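Local coordinates for protein LbaCas13a H328A (C2c2) (Lachnospiraceae bacterium NK4A179, PDB 5WLH) that binds a precursor CRISPR guide RNA, probably processes it, and probably uses it to recognise and cleave target RNA, at residues 496-499 / 500-503; 1125-1128 / 1129-1132. All coordinates share one frame; numbering follows the deposited sequence.

Contact 1. Residues 496-499 / 500-503; sequences EMLQ and RETA
Arg500 lies back along the preceding turn of helix 486-517 and touches Met497 and Glu496, three and four residues earlier in the same alpha-helix. The helix precedes an Arg-Asn-Asp-Ser-Phe-His sequence, the R-X4-H signature of HEPN nuclease domains, and probably belongs to the first of the two HEPN domains of Cas13a. The arginine backbone N closes the i to i+4 bond to Glu496 O, and its CB rests 3.4 Å from that same oxygen. CG stands anti to the backbone N (chi1 -173°); the chain runs on nearly straight to CD, then bends at chi3 (63°), which turns the guanidinium over the earlier turn. NE makes a weak hydrogen bond to Asn1124 on helix 1106-1145. NH1 passes 3.6 Å from Glu496 O. NH2 meets Met497 at 3.0 Å from SD, a tight approach, while Met497 CA lies over one face of the guanidinium. The methionine, bent at chi2 and chi3, brings its sulfur up to that nitrogen and also packs against a phosphate of the bound RNA. Glu501 folds over the backbone instead. With its chain bent at chi2, Glu501 OE1 comes within 3.2 Å of Met497 O, two acceptors with no hydrogen bond between them, a pairing that is probably mildly repulsive. Its OE1 also lies near Leu498 CA and its OE2 near Met497 CB. Gln499 turns its amide away to the signature sequence, where OE1 accepts from Phe607 N. Leu498 packs beside that phenylalanine and Tyr928. Leu498 O is gripped twice by Thr502: N donates at 2.8 Å from one face of the carbonyl plane, and OG1 donates at 2.7 Å from the opposite face, 37° out of that plane.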
# COMPACT_ATOMS: atom_id res chain seq x y z
N GLU A 496 -8.85 0.74 9.45
CA GLU A 496 -7.86 1.81 9.30
C GLU A 496 -7.52 2.05 7.85
O GLU A 496 -7.33 3.20 7.44
CB GLU A 496 -6.61 1.48 10.12
CG GLU A 496 -6.92 1.58 11.62
CD GLU A 496 -5.71 1.41 12.53
OE1 GLU A 496 -4.65 1.00 12.05
OE2 GLU A 496 -5.84 1.71 13.75
N MET A 497 -7.45 0.98 7.04
CA MET A 497 -7.20 1.18 5.61
C MET A 497 -8.31 2.03 5.00
O MET A 497 -8.04 3.01 4.29
CB MET A 497 -7.11 -0.16 4.87
CG MET A 497 -5.95 -1.03 5.26
SD MET A 497 -4.38 -0.57 4.53
CE MET A 497 -4.55 -1.28 2.89
N LEU A 498 -9.57 1.67 5.26
CA LEU A 498 -10.66 2.41 4.65
C LEU A 498 -10.69 3.85 5.15
O LEU A 498 -10.93 4.78 4.37
CB LEU A 498 -12.00 1.72 4.92
CG LEU A 498 -13.19 2.42 4.23
CD1 LEU A 498 -13.05 2.30 2.72
CD2 LEU A 498 -14.51 1.83 4.72
N GLN A 499 -10.45 4.04 6.45
CA GLN A 499 -10.38 5.38 7.02
C GLN A 499 -9.32 6.22 6.32
O GLN A 499 -9.56 7.39 5.97
CB GLN A 499 -10.07 5.28 8.52
CG GLN A 499 -10.16 6.59 9.26
CD GLN A 499 -11.51 6.75 9.91
OE1 GLN A 499 -11.82 6.08 10.90
NE2 GLN A 499 -12.34 7.62 9.34
N ARG A 500 -8.14 5.65 6.12
CA ARG A 500 -7.05 6.40 5.49
C ARG A 500 -7.34 6.64 4.01
O ARG A 500 -7.12 7.75 3.50
CB ARG A 500 -5.74 5.64 5.69
CG ARG A 500 -4.50 6.38 5.23
CD ARG A 500 -3.24 5.72 5.83
NE ARG A 500 -3.10 4.36 5.33
CZ ARG A 500 -3.33 3.25 6.03
NH1 ARG A 500 -3.70 3.33 7.31
NH2 ARG A 500 -3.18 2.06 5.45
N GLU A 501 -7.87 5.64 3.32
CA GLU A 501 -8.26 5.84 1.93
C GLU A 501 -9.31 6.94 1.81
O GLU A 501 -9.25 7.78 0.90
CB GLU A 501 -8.76 4.53 1.33
CG GLU A 501 -7.65 3.46 1.22
CD GLU A 501 -8.13 2.02 1.50
OE1 GLU A 501 -9.34 1.80 1.67
OE2 GLU A 501 -7.27 1.10 1.54
N THR A 502 -10.30 6.93 2.71
CA THR A 502 -11.35 7.95 2.68
C THR A 502 -10.78 9.33 2.97
O THR A 502 -11.22 10.32 2.38
CB THR A 502 -12.45 7.59 3.68
OG1 THR A 502 -12.97 6.30 3.34
CG2 THR A 502 -13.60 8.61 3.66
N ALA A 503 -9.78 9.40 3.85
CA ALA A 503 -9.19 10.69 4.19
C ALA A 503 -8.59 11.34 2.95
O ALA A 503 -8.62 12.57 2.81
CB ALA A 503 -8.13 10.52 5.27

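Contact 2. Residues 1125-1128 / 1129-1132. With nucleotides of chain B.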
# COMPACT_ATOMS: atom_id res chain seq x y z
N TRP A 1125 0.04 8.83 3.25
CA TRP A 1125 1.12 8.81 4.23
C TRP A 1125 0.88 9.82 5.35
O TRP A 1125 1.23 9.57 6.51
CB TRP A 1125 2.44 9.12 3.54
CG TRP A 1125 3.02 7.93 2.85
CD1 TRP A 1125 2.84 6.61 3.19
CD2 TRP A 1125 3.89 7.94 1.72
NE1 TRP A 1125 3.58 5.80 2.33
CE2 TRP A 1125 4.22 6.60 1.42
CE3 TRP A 1125 4.42 8.96 0.92
CZ2 TRP A 1125 5.07 6.25 0.35
CZ3 TRP A 1125 5.26 8.63 -0.11
CH2 TRP A 1125 5.57 7.28 -0.40
N ILE A 1126 0.32 10.99 5.02
CA ILE A 1126 0.01 11.95 6.08
C ILE A 1126 -0.87 11.30 7.13
O ILE A 1126 -0.64 11.43 8.34
CB ILE A 1126 -0.68 13.20 5.51
CG1 ILE A 1126 0.35 14.08 4.80
CG2 ILE A 1126 -1.40 13.97 6.66
CD1 ILE A 1126 -0.25 15.16 3.92
N TYR A 1127 -1.92 10.60 6.68
CA TYR A 1127 -2.86 10.02 7.63
C TYR A 1127 -2.32 8.76 8.27
O TYR A 1127 -2.73 8.42 9.39
CB TYR A 1127 -4.22 9.83 6.94
CG TYR A 1127 -4.89 11.19 6.88
CD1 TYR A 1127 -5.59 11.68 7.98
CD2 TYR A 1127 -4.73 12.01 5.77
CE1 TYR A 1127 -6.16 12.95 7.95
CE2 TYR A 1127 -5.31 13.28 5.73
CZ TYR A 1127 -6.01 13.75 6.82
OH TYR A 1127 -6.57 15.01 6.78
N LEU A 1128 -1.37 8.09 7.62
CA LEU A 1128 -0.59 7.07 8.31
C LEU A 1128 0.17 7.67 9.47
O LEU A 1128 0.10 7.18 10.60
CB LEU A 1128 0.38 6.40 7.33
CG LEU A 1128 0.93 5.03 7.72
CD1 LEU A 1128 -0.21 3.99 7.77
CD2 LEU A 1128 2.01 4.60 6.70
N ARG A 1129 0.92 8.75 9.21
CA ARG A 1129 1.70 9.37 10.28
C ARG A 1129 0.80 9.93 11.37
O ARG A 1129 1.11 9.79 12.57
CB ARG A 1129 2.58 10.48 9.71
CG ARG A 1129 3.61 11.01 10.75
CD ARG A 1129 4.48 12.11 10.15
NE ARG A 1129 5.64 12.39 10.98
CZ ARG A 1129 5.64 13.18 12.04
NH1 ARG A 1129 4.52 13.76 12.44
NH2 ARG A 1129 6.76 13.37 12.72
N GLU A 1130 -0.32 10.55 10.99
CA GLU A 1130 -1.15 11.17 12.01
C GLU A 1130 -1.74 10.13 12.93
O GLU A 1130 -1.81 10.33 14.15
CB GLU A 1130 -2.27 12.00 11.38
CG GLU A 1130 -2.99 12.83 12.45
CD GLU A 1130 -3.95 13.81 11.85
OE1 GLU A 1130 -5.08 13.41 11.52
OE2 GLU A 1130 -3.58 14.99 11.73
N ARG A 1131 -2.16 9.00 12.36
CA ARG A 1131 -2.61 7.89 13.19
C ARG A 1131 -1.50 7.46 14.15
O ARG A 1131 -1.75 7.22 15.33
CB ARG A 1131 -3.02 6.70 12.31
CG ARG A 1131 -3.38 5.44 13.11
CD ARG A 1131 -3.34 4.22 12.24
NE ARG A 1131 -1.94 3.86 11.96
CZ ARG A 1131 -1.56 2.89 11.12
NH1 ARG A 1131 -2.49 2.17 10.49
NH2 ARG A 1131 -0.27 2.63 10.94
N ASP A 1132 -0.28 7.33 13.65
CA ASP A 1132 0.76 6.77 14.50
C ASP A 1132 1.31 7.79 15.48
O ASP A 1132 1.78 7.40 16.55
CB ASP A 1132 1.85 6.17 13.63
CG ASP A 1132 1.38 4.89 12.96
OD1 ASP A 1132 0.49 4.24 13.55
OD2 ASP A 1132 1.86 4.58 11.87
P A B 28 -0.75 -0.71 8.62
OP1 A B 28 -0.58 0.12 9.83
OP2 A B 28 -2.06 -1.28 8.26
O5' A B 28 -0.28 0.18 7.40
C5' A B 28 -0.17 -0.39 6.12
C4' A B 28 1.21 -0.20 5.57
O4' A B 28 2.15 -1.11 6.20
C3' A B 28 1.37 -0.50 4.09
O3' A B 28 0.88 0.53 3.27
C2' A B 28 2.87 -0.68 3.98
O2' A B 28 3.49 0.59 4.09
C1' A B 28 3.15 -1.47 5.27
N9 A B 28 3.07 -2.91 5.02
C8 A B 28 2.06 -3.79 5.33
N7 A B 28 2.31 -5.03 4.92
C5 A B 28 3.57 -4.94 4.34
C6 A B 28 4.41 -5.89 3.74
N6 A B 28 4.11 -7.20 3.63
N1 A B 28 5.59 -5.47 3.25
C2 A B 28 5.91 -4.17 3.37
N3 A B 28 5.21 -3.18 3.92
C4 A B 28 4.03 -3.64 4.39
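Leu1128 and Arg1131 run side by side and point the same way, the leucine laying CD1 over one face of the guanidinium, 3.4 Å from NH2. The flat group uses its edges for charge. Along one, NE and NH2 grip Asp1132 side-on: NE meets OD1 at 2.9 Å from above the carboxylate plane, and NH2 meets OD2 at 3.0 Å on the syn side; OD2 is also hydrogen-bonded to Tyr1276 OH. Along another, NH1 and NH2 both donate to OP1 of A28 of chain B, at 2.9 Å and 2.8 Å, both bonds clearly bent. A bend at chi3 (74°) carries the guanidinium to this phosphate. All of this sits on one face of helix 1106-1145, probably part of the second HEPN domain, since it packs on helix 1239-1250, which carries most of that domain's R-X4-H sequence, Arg1246 and Glu1250 included. An alanine at Arg1131 would remove the fork on the phosphate and is likely to leave OP1 and the Asp1132 carboxylate without their shared cation. On another side of the helix Tyr1127 and Glu1130 also lie alongside each other, ring and carboxylate planes 82° apart, with OE1 3.8 Å from CE1. Glu1130 OE2 forms a salt bridge with Arg1246 and OE1 accepts from Asn604, while Tyr1127 OH is hydrogen-bonded to Glu1250 OE2.

Both contacts are two-turn pieces of long alpha-helices, 486-517 and 1106-1145, that pack against each other; the centres of the two contacts lie about 10 Å apart. Contact 2 is the more buried; contact 1 is only partly so. They meet through a salt bridge from Glu496 OE1 to Arg1131 NH1 (2.9 Å) and by packing of Arg500 CD on Leu1128 N and of Ala503 CB on the Tyr1127 ring. Glu496, Asp1132 and the RNA phosphate thus surround one guanidinium with anions. The RNA is packed against in 496-503, with phosphate and sugar, but hydrogen-bonded in 1125-1132. Both pieces also reach the Arg603 to Phe607 loop, through Gln499 and Glu1130.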